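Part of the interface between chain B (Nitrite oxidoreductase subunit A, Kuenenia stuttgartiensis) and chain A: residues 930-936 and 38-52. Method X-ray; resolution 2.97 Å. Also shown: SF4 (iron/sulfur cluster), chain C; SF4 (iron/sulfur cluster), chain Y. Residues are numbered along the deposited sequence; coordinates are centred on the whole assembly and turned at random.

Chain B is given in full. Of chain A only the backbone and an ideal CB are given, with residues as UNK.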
# COMPACT_ATOMS: atom_id res chain seq x y z
N ASP B 930 -5.82 -8.86 6.43
CA ASP B 930 -7.09 -8.91 5.69
C ASP B 930 -7.42 -7.57 5.03
O ASP B 930 -7.73 -7.53 3.83
CB ASP B 930 -8.21 -9.34 6.62
CG ASP B 930 -8.34 -8.46 7.84
OD1 ASP B 930 -7.51 -7.53 8.00
OD2 ASP B 930 -9.27 -8.69 8.64
N TRP B 931 -7.34 -6.47 5.78
CA TRP B 931 -7.73 -5.17 5.23
C TRP B 931 -6.89 -4.81 4.02
O TRP B 931 -7.43 -4.43 2.97
CB TRP B 931 -7.62 -4.10 6.32
CG TRP B 931 -8.71 -4.16 7.34
CD1 TRP B 931 -9.87 -4.88 7.25
CD2 TRP B 931 -8.75 -3.49 8.60
NE1 TRP B 931 -10.63 -4.69 8.38
CE2 TRP B 931 -9.96 -3.84 9.23
CE3 TRP B 931 -7.87 -2.62 9.26
CZ2 TRP B 931 -10.32 -3.36 10.48
CZ3 TRP B 931 -8.23 -2.14 10.51
CH2 TRP B 931 -9.44 -2.51 11.11
N ASN B 932 -5.56 -4.92 4.13
CA ASN B 932 -4.70 -4.61 2.99
C ASN B 932 -4.77 -5.71 1.94
O ASN B 932 -4.59 -5.45 0.75
CB ASN B 932 -3.26 -4.41 3.46
CG ASN B 932 -3.11 -3.25 4.42
OD1 ASN B 932 -2.82 -3.44 5.60
ND2 ASN B 932 -3.33 -2.04 3.92
N PHE B 933 -5.02 -6.95 2.37
CA PHE B 933 -5.09 -8.10 1.48
C PHE B 933 -6.33 -8.06 0.60
O PHE B 933 -6.35 -8.71 -0.45
CB PHE B 933 -5.06 -9.37 2.32
CG PHE B 933 -4.80 -10.63 1.55
CD1 PHE B 933 -4.01 -10.63 0.42
CD2 PHE B 933 -5.31 -11.83 2.01
CE1 PHE B 933 -3.76 -11.81 -0.26
CE2 PHE B 933 -5.07 -13.01 1.34
CZ PHE B 933 -4.28 -12.99 0.21
N ILE B 934 -7.36 -7.33 1.01
CA ILE B 934 -8.56 -7.19 0.19
C ILE B 934 -8.32 -6.19 -0.95
O ILE B 934 -8.88 -6.34 -2.04
CB ILE B 934 -9.75 -6.78 1.07
CG1 ILE B 934 -10.14 -7.92 2.01
CG2 ILE B 934 -10.95 -6.39 0.24
CD1 ILE B 934 -11.11 -7.52 3.10
N TRP B 935 -7.47 -5.18 -0.73
CA TRP B 935 -7.33 -4.08 -1.67
C TRP B 935 -6.22 -4.28 -2.70
O TRP B 935 -6.24 -3.60 -3.73
CB TRP B 935 -7.05 -2.78 -0.90
CG TRP B 935 -8.25 -2.18 -0.27
CD1 TRP B 935 -8.79 -2.52 0.94
CD2 TRP B 935 -9.08 -1.15 -0.80
NE1 TRP B 935 -9.90 -1.75 1.19
CE2 TRP B 935 -10.10 -0.90 0.14
CE3 TRP B 935 -9.06 -0.40 -1.98
CZ2 TRP B 935 -11.09 0.05 -0.07
CZ3 TRP B 935 -10.05 0.55 -2.18
CH2 TRP B 935 -11.05 0.77 -1.23
N ASN B 936 -5.27 -5.17 -2.45
CA ASN B 936 -4.19 -5.35 -3.42
C ASN B 936 -4.64 -6.07 -4.69
O ASN B 936 -3.84 -6.14 -5.64
CB ASN B 936 -2.98 -6.06 -2.78
CG ASN B 936 -3.33 -7.39 -2.16
OD1 ASN B 936 -4.23 -8.09 -2.62
ND2 ASN B 936 -2.61 -7.76 -1.11
N UNK A 38 -2.89 5.85 -2.26
CA UNK A 38 -2.32 5.07 -1.18
C UNK A 38 -3.38 4.47 -0.26
O UNK A 38 -3.04 3.60 0.55
CB UNK A 38 -1.36 5.94 -0.37
N UNK A 39 -4.64 4.91 -0.38
CA UNK A 39 -5.74 4.41 0.45
C UNK A 39 -5.44 4.56 1.94
O UNK A 39 -5.97 3.81 2.76
CB UNK A 39 -6.02 2.94 0.12
N UNK A 40 -4.58 5.51 2.30
CA UNK A 40 -4.37 5.83 3.71
C UNK A 40 -5.65 6.36 4.35
O UNK A 40 -6.01 5.97 5.46
CB UNK A 40 -3.24 6.85 3.86
N UNK A 41 -6.34 7.26 3.65
CA UNK A 41 -7.65 7.72 4.10
C UNK A 41 -8.61 6.56 4.26
O UNK A 41 -9.44 6.55 5.18
CB UNK A 41 -8.23 8.74 3.12
N UNK A 42 -8.52 5.56 3.38
CA UNK A 42 -9.41 4.40 3.45
C UNK A 42 -9.24 3.66 4.77
O UNK A 42 -10.22 3.33 5.44
CB UNK A 42 -9.15 3.45 2.28
N UNK A 43 -7.99 3.39 5.16
CA UNK A 43 -7.74 2.69 6.41
C UNK A 43 -7.98 3.58 7.63
O UNK A 43 -8.20 3.06 8.73
CB UNK A 43 -6.31 2.16 6.43
N UNK A 44 -7.95 4.91 7.45
CA UNK A 44 -8.30 5.81 8.54
C UNK A 44 -9.73 5.59 9.00
O UNK A 44 -10.00 5.43 10.20
CB UNK A 44 -8.11 7.27 8.11
N UNK A 45 -10.67 5.58 8.05
CA UNK A 45 -12.07 5.36 8.40
C UNK A 45 -12.32 3.92 8.84
O UNK A 45 -13.10 3.68 9.77
CB UNK A 45 -12.97 5.71 7.21
N UNK A 46 -11.66 2.96 8.19
CA UNK A 46 -11.88 1.55 8.51
C UNK A 46 -11.48 1.25 9.95
O UNK A 46 -12.27 0.70 10.73
CB UNK A 46 -11.10 0.65 7.55
N UNK A 47 -10.25 1.60 10.33
CA UNK A 47 -9.73 1.32 11.67
C UNK A 47 -10.45 2.09 12.77
O UNK A 47 -10.11 1.92 13.94
CB UNK A 47 -8.24 1.65 11.72
N UNK A 48 -11.44 2.92 12.43
CA UNK A 48 -12.10 3.78 13.40
C UNK A 48 -13.59 3.51 13.53
O UNK A 48 -14.12 3.52 14.64
CB UNK A 48 -11.88 5.25 13.02
N UNK A 49 -14.29 3.26 12.42
CA UNK A 49 -15.74 3.18 12.44
C UNK A 49 -16.31 1.87 11.90
O UNK A 49 -17.35 1.42 12.39
CB UNK A 49 -16.32 4.35 11.63
N UNK A 50 -15.67 1.26 10.90
CA UNK A 50 -16.23 0.10 10.22
C UNK A 50 -15.32 -1.12 10.38
O UNK A 50 -15.16 -1.92 9.45
CB UNK A 50 -16.45 0.41 8.74
N UNK A 51 -14.75 -1.31 11.56
CA UNK A 51 -13.73 -2.33 11.79
C UNK A 51 -14.28 -3.59 12.43
O UNK A 51 -13.52 -4.54 12.64
CB UNK A 51 -12.62 -1.76 12.67
N UNK A 52 -15.57 -3.64 12.75
CA UNK A 52 -16.14 -4.68 13.59
C UNK A 52 -17.06 -5.59 12.77
O UNK A 52 -17.15 -5.48 11.54
CB UNK A 52 -16.91 -4.06 14.76
FE1 SF4 C . -3.61 8.77 -0.45
FE2 SF4 C . -6.27 8.95 0.16
FE3 SF4 C . -5.34 9.93 -2.22
FE4 SF4 C . -4.72 11.21 0.12
S1 SF4 C . -6.80 10.96 -0.79
S2 SF4 C . -3.30 10.72 -1.59
S3 SF4 C . -4.52 9.43 1.53
S4 SF4 C . -5.34 7.75 -1.54
FE1 SF4 Y . -14.81 7.79 7.83
FE2 SF4 Y . -16.61 9.56 6.79
FE3 SF4 Y . -13.93 9.96 6.41
FE4 SF4 Y . -15.03 10.31 8.89
S1 SF4 Y . -15.47 11.52 7.01
S2 SF4 Y . -13.10 9.20 8.40
S3 SF4 Y . -16.63 8.68 8.89
S4 SF4 Y . -15.18 8.22 5.63

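Chain B offers a short helix whose two tryptophans, Trp B931 and Trp B935, point toward chain A, with Asn B932 beside them; helix 40-46 packs on them at 139°, closer to antiparallel than parallel. Two iron/sulfur clusters lie beyond.

Position 38 has nothing of chain B within 5.5 Å of its ideal CB, but it lies close to the chain C cluster, which favours a metal ligand. It is Cys A38, whose SG binds FE1 at 2.3 Å and accepts a hydrogen bond from N of position 40 (3.5 Å).

Position 39 has a left-handed backbone (55/26), which glycine tolerates best, asparagine and aspartate next; other side chains are possible at some cost. Its CB points toward chain B, 5.0 Å from CE3 of Trp B935, leaving room for a medium or long side chain along the indole, and its place just before the helix suits a polar group. The residue is Gln A39. Its OE1 lies 3.2 Å from CZ3 of Trp B935 and accepts a hydrogen bond from OG1 of the residue at 42 (2.7 Å).

Position 40 is out of reach of chain B, but the chain C cluster beside its CB favours a small or medium side chain; it is Thr A40, with CB 3.7 Å from S3 of that cluster. Position 41 is again directed at the chain C cluster, and Cys A41 binds FE2 through SG at 2.3 Å.

At 42 the CB points toward chain B and stands 4.6 Å from CZ2 of Trp B935, so a small or branched side chain such as alanine, valine or threonine is suitable. Thr A42 sets CG2 3.4 Å from that CZ2, while OG1 makes the bond to Gln A39.

Position 43 points sideways, with no chain B atom near its CB, yet a gap opens between Trp B931, Asn B932 and Trp B935. A long, flexible apolar chain could bend into it, methionine first, or the aliphatic part of another long chain. Met A43 (m, m, t) does so: CE lies 3.7 Å from O of Trp B931, 3.6 Å from ND2 of Asn B932 and 3.8 Å from CD1 of Trp B935.

At 44 chain B sets no restriction and several residues would serve; it is Ala A44. Position 45 turns to the chain Y cluster, where Cys A45 SG binds FE1 at 2.3 Å.

The CB at 46 points toward chain B, 4.9 Å from CD2 of Trp B931, so a long aliphatic stem, as in lysine, arginine or methionine, could cover the indole. Lys A46 places CG over the face of the six-membered ring, 3.5 Å from its centroid, in a CH-pi contact. Its NZ donates a hydrogen bond to O of position 50 (2.8 Å).

At 47 the CB is 4.0 Å from CZ3 of Trp B931, favouring a small residue. Ser A47 bonds through OG to O of Met A43 (2.8 Å).

The CB at 48 points away, so chain B sets no limit; Thr A48 bonds through OG1 to O of Ala A44 (2.7 Å). Position 49 is out of reach, open even to a large residue, and Trp A49 brings CD1 3.6 Å from S3 of the chain Y cluster. At 50 the CB points sideways without contact, and polar or apolar residues would do; Thr A50 OG1 accepts a hydrogen bond from NZ of Lys A46 (3.0 Å).

At 51 the CB already lies 3.6 Å from CZ2 of Trp B931, and apolar residues would suit. Phe A51 meets the indole edge through CB, its ring leading away. Position 52 points away, leaving the choice open, and is Asn A52.

Chain A, residues 38-52: CQTCTMACKSTWTFN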
# COMPACT_ATOMS: atom_id res chain seq x y z
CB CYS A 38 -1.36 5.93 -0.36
SG CYS A 38 -2.14 7.32 0.50
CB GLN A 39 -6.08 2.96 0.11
CG GLN A 39 -6.12 2.65 -1.38
CD GLN A 39 -7.42 3.07 -2.04
OE1 GLN A 39 -8.45 3.22 -1.37
NE2 GLN A 39 -7.39 3.24 -3.35
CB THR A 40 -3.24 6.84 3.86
OG1 THR A 40 -2.03 6.29 3.33
CG2 THR A 40 -3.04 7.21 5.32
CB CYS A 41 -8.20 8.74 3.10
SG CYS A 41 -8.04 8.23 1.38
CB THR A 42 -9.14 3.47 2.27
OG1 THR A 42 -9.22 4.21 1.05
CG2 THR A 42 -10.14 2.34 2.25
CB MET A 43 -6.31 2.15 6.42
CG MET A 43 -6.01 1.23 5.25
SD MET A 43 -7.14 -0.18 5.19
CE MET A 43 -6.70 -0.91 3.62
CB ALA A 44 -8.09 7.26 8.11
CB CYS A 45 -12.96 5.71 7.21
SG CYS A 45 -14.73 5.55 7.53
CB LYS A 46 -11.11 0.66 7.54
CG LYS A 46 -10.99 -0.79 7.97
CD LYS A 46 -12.36 -1.45 8.10
CE LYS A 46 -12.99 -1.70 6.74
NZ LYS A 46 -14.28 -2.45 6.84
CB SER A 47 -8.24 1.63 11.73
OG SER A 47 -7.99 3.01 11.52
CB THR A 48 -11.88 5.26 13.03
OG1 THR A 48 -10.48 5.49 12.84
CG2 THR A 48 -12.40 6.17 14.13
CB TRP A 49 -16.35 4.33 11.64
CG TRP A 49 -15.89 5.69 12.05
CD1 TRP A 49 -15.12 6.55 11.32
CD2 TRP A 49 -16.18 6.36 13.28
NE1 TRP A 49 -14.90 7.71 12.02
CE2 TRP A 49 -15.54 7.62 13.23
CE3 TRP A 49 -16.91 6.02 14.42
CZ2 TRP A 49 -15.62 8.53 14.28
CZ3 TRP A 49 -16.98 6.93 15.46
CH2 TRP A 49 -16.34 8.17 15.38
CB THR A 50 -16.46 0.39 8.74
OG1 THR A 50 -15.25 0.17 8.01
CG2 THR A 50 -16.89 1.84 8.55
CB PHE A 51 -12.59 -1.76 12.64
CG PHE A 51 -12.98 -1.47 14.07
CD1 PHE A 51 -13.58 -0.27 14.41
CD2 PHE A 51 -12.72 -2.40 15.07
CE1 PHE A 51 -13.93 -0.00 15.72
CE2 PHE A 51 -13.07 -2.14 16.38
CZ PHE A 51 -13.67 -0.94 16.71
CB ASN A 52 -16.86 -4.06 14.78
CG ASN A 52 -16.74 -4.90 16.04
OD1 ASN A 52 -16.35 -6.07 15.98
ND2 ASN A 52 -17.07 -4.31 17.18
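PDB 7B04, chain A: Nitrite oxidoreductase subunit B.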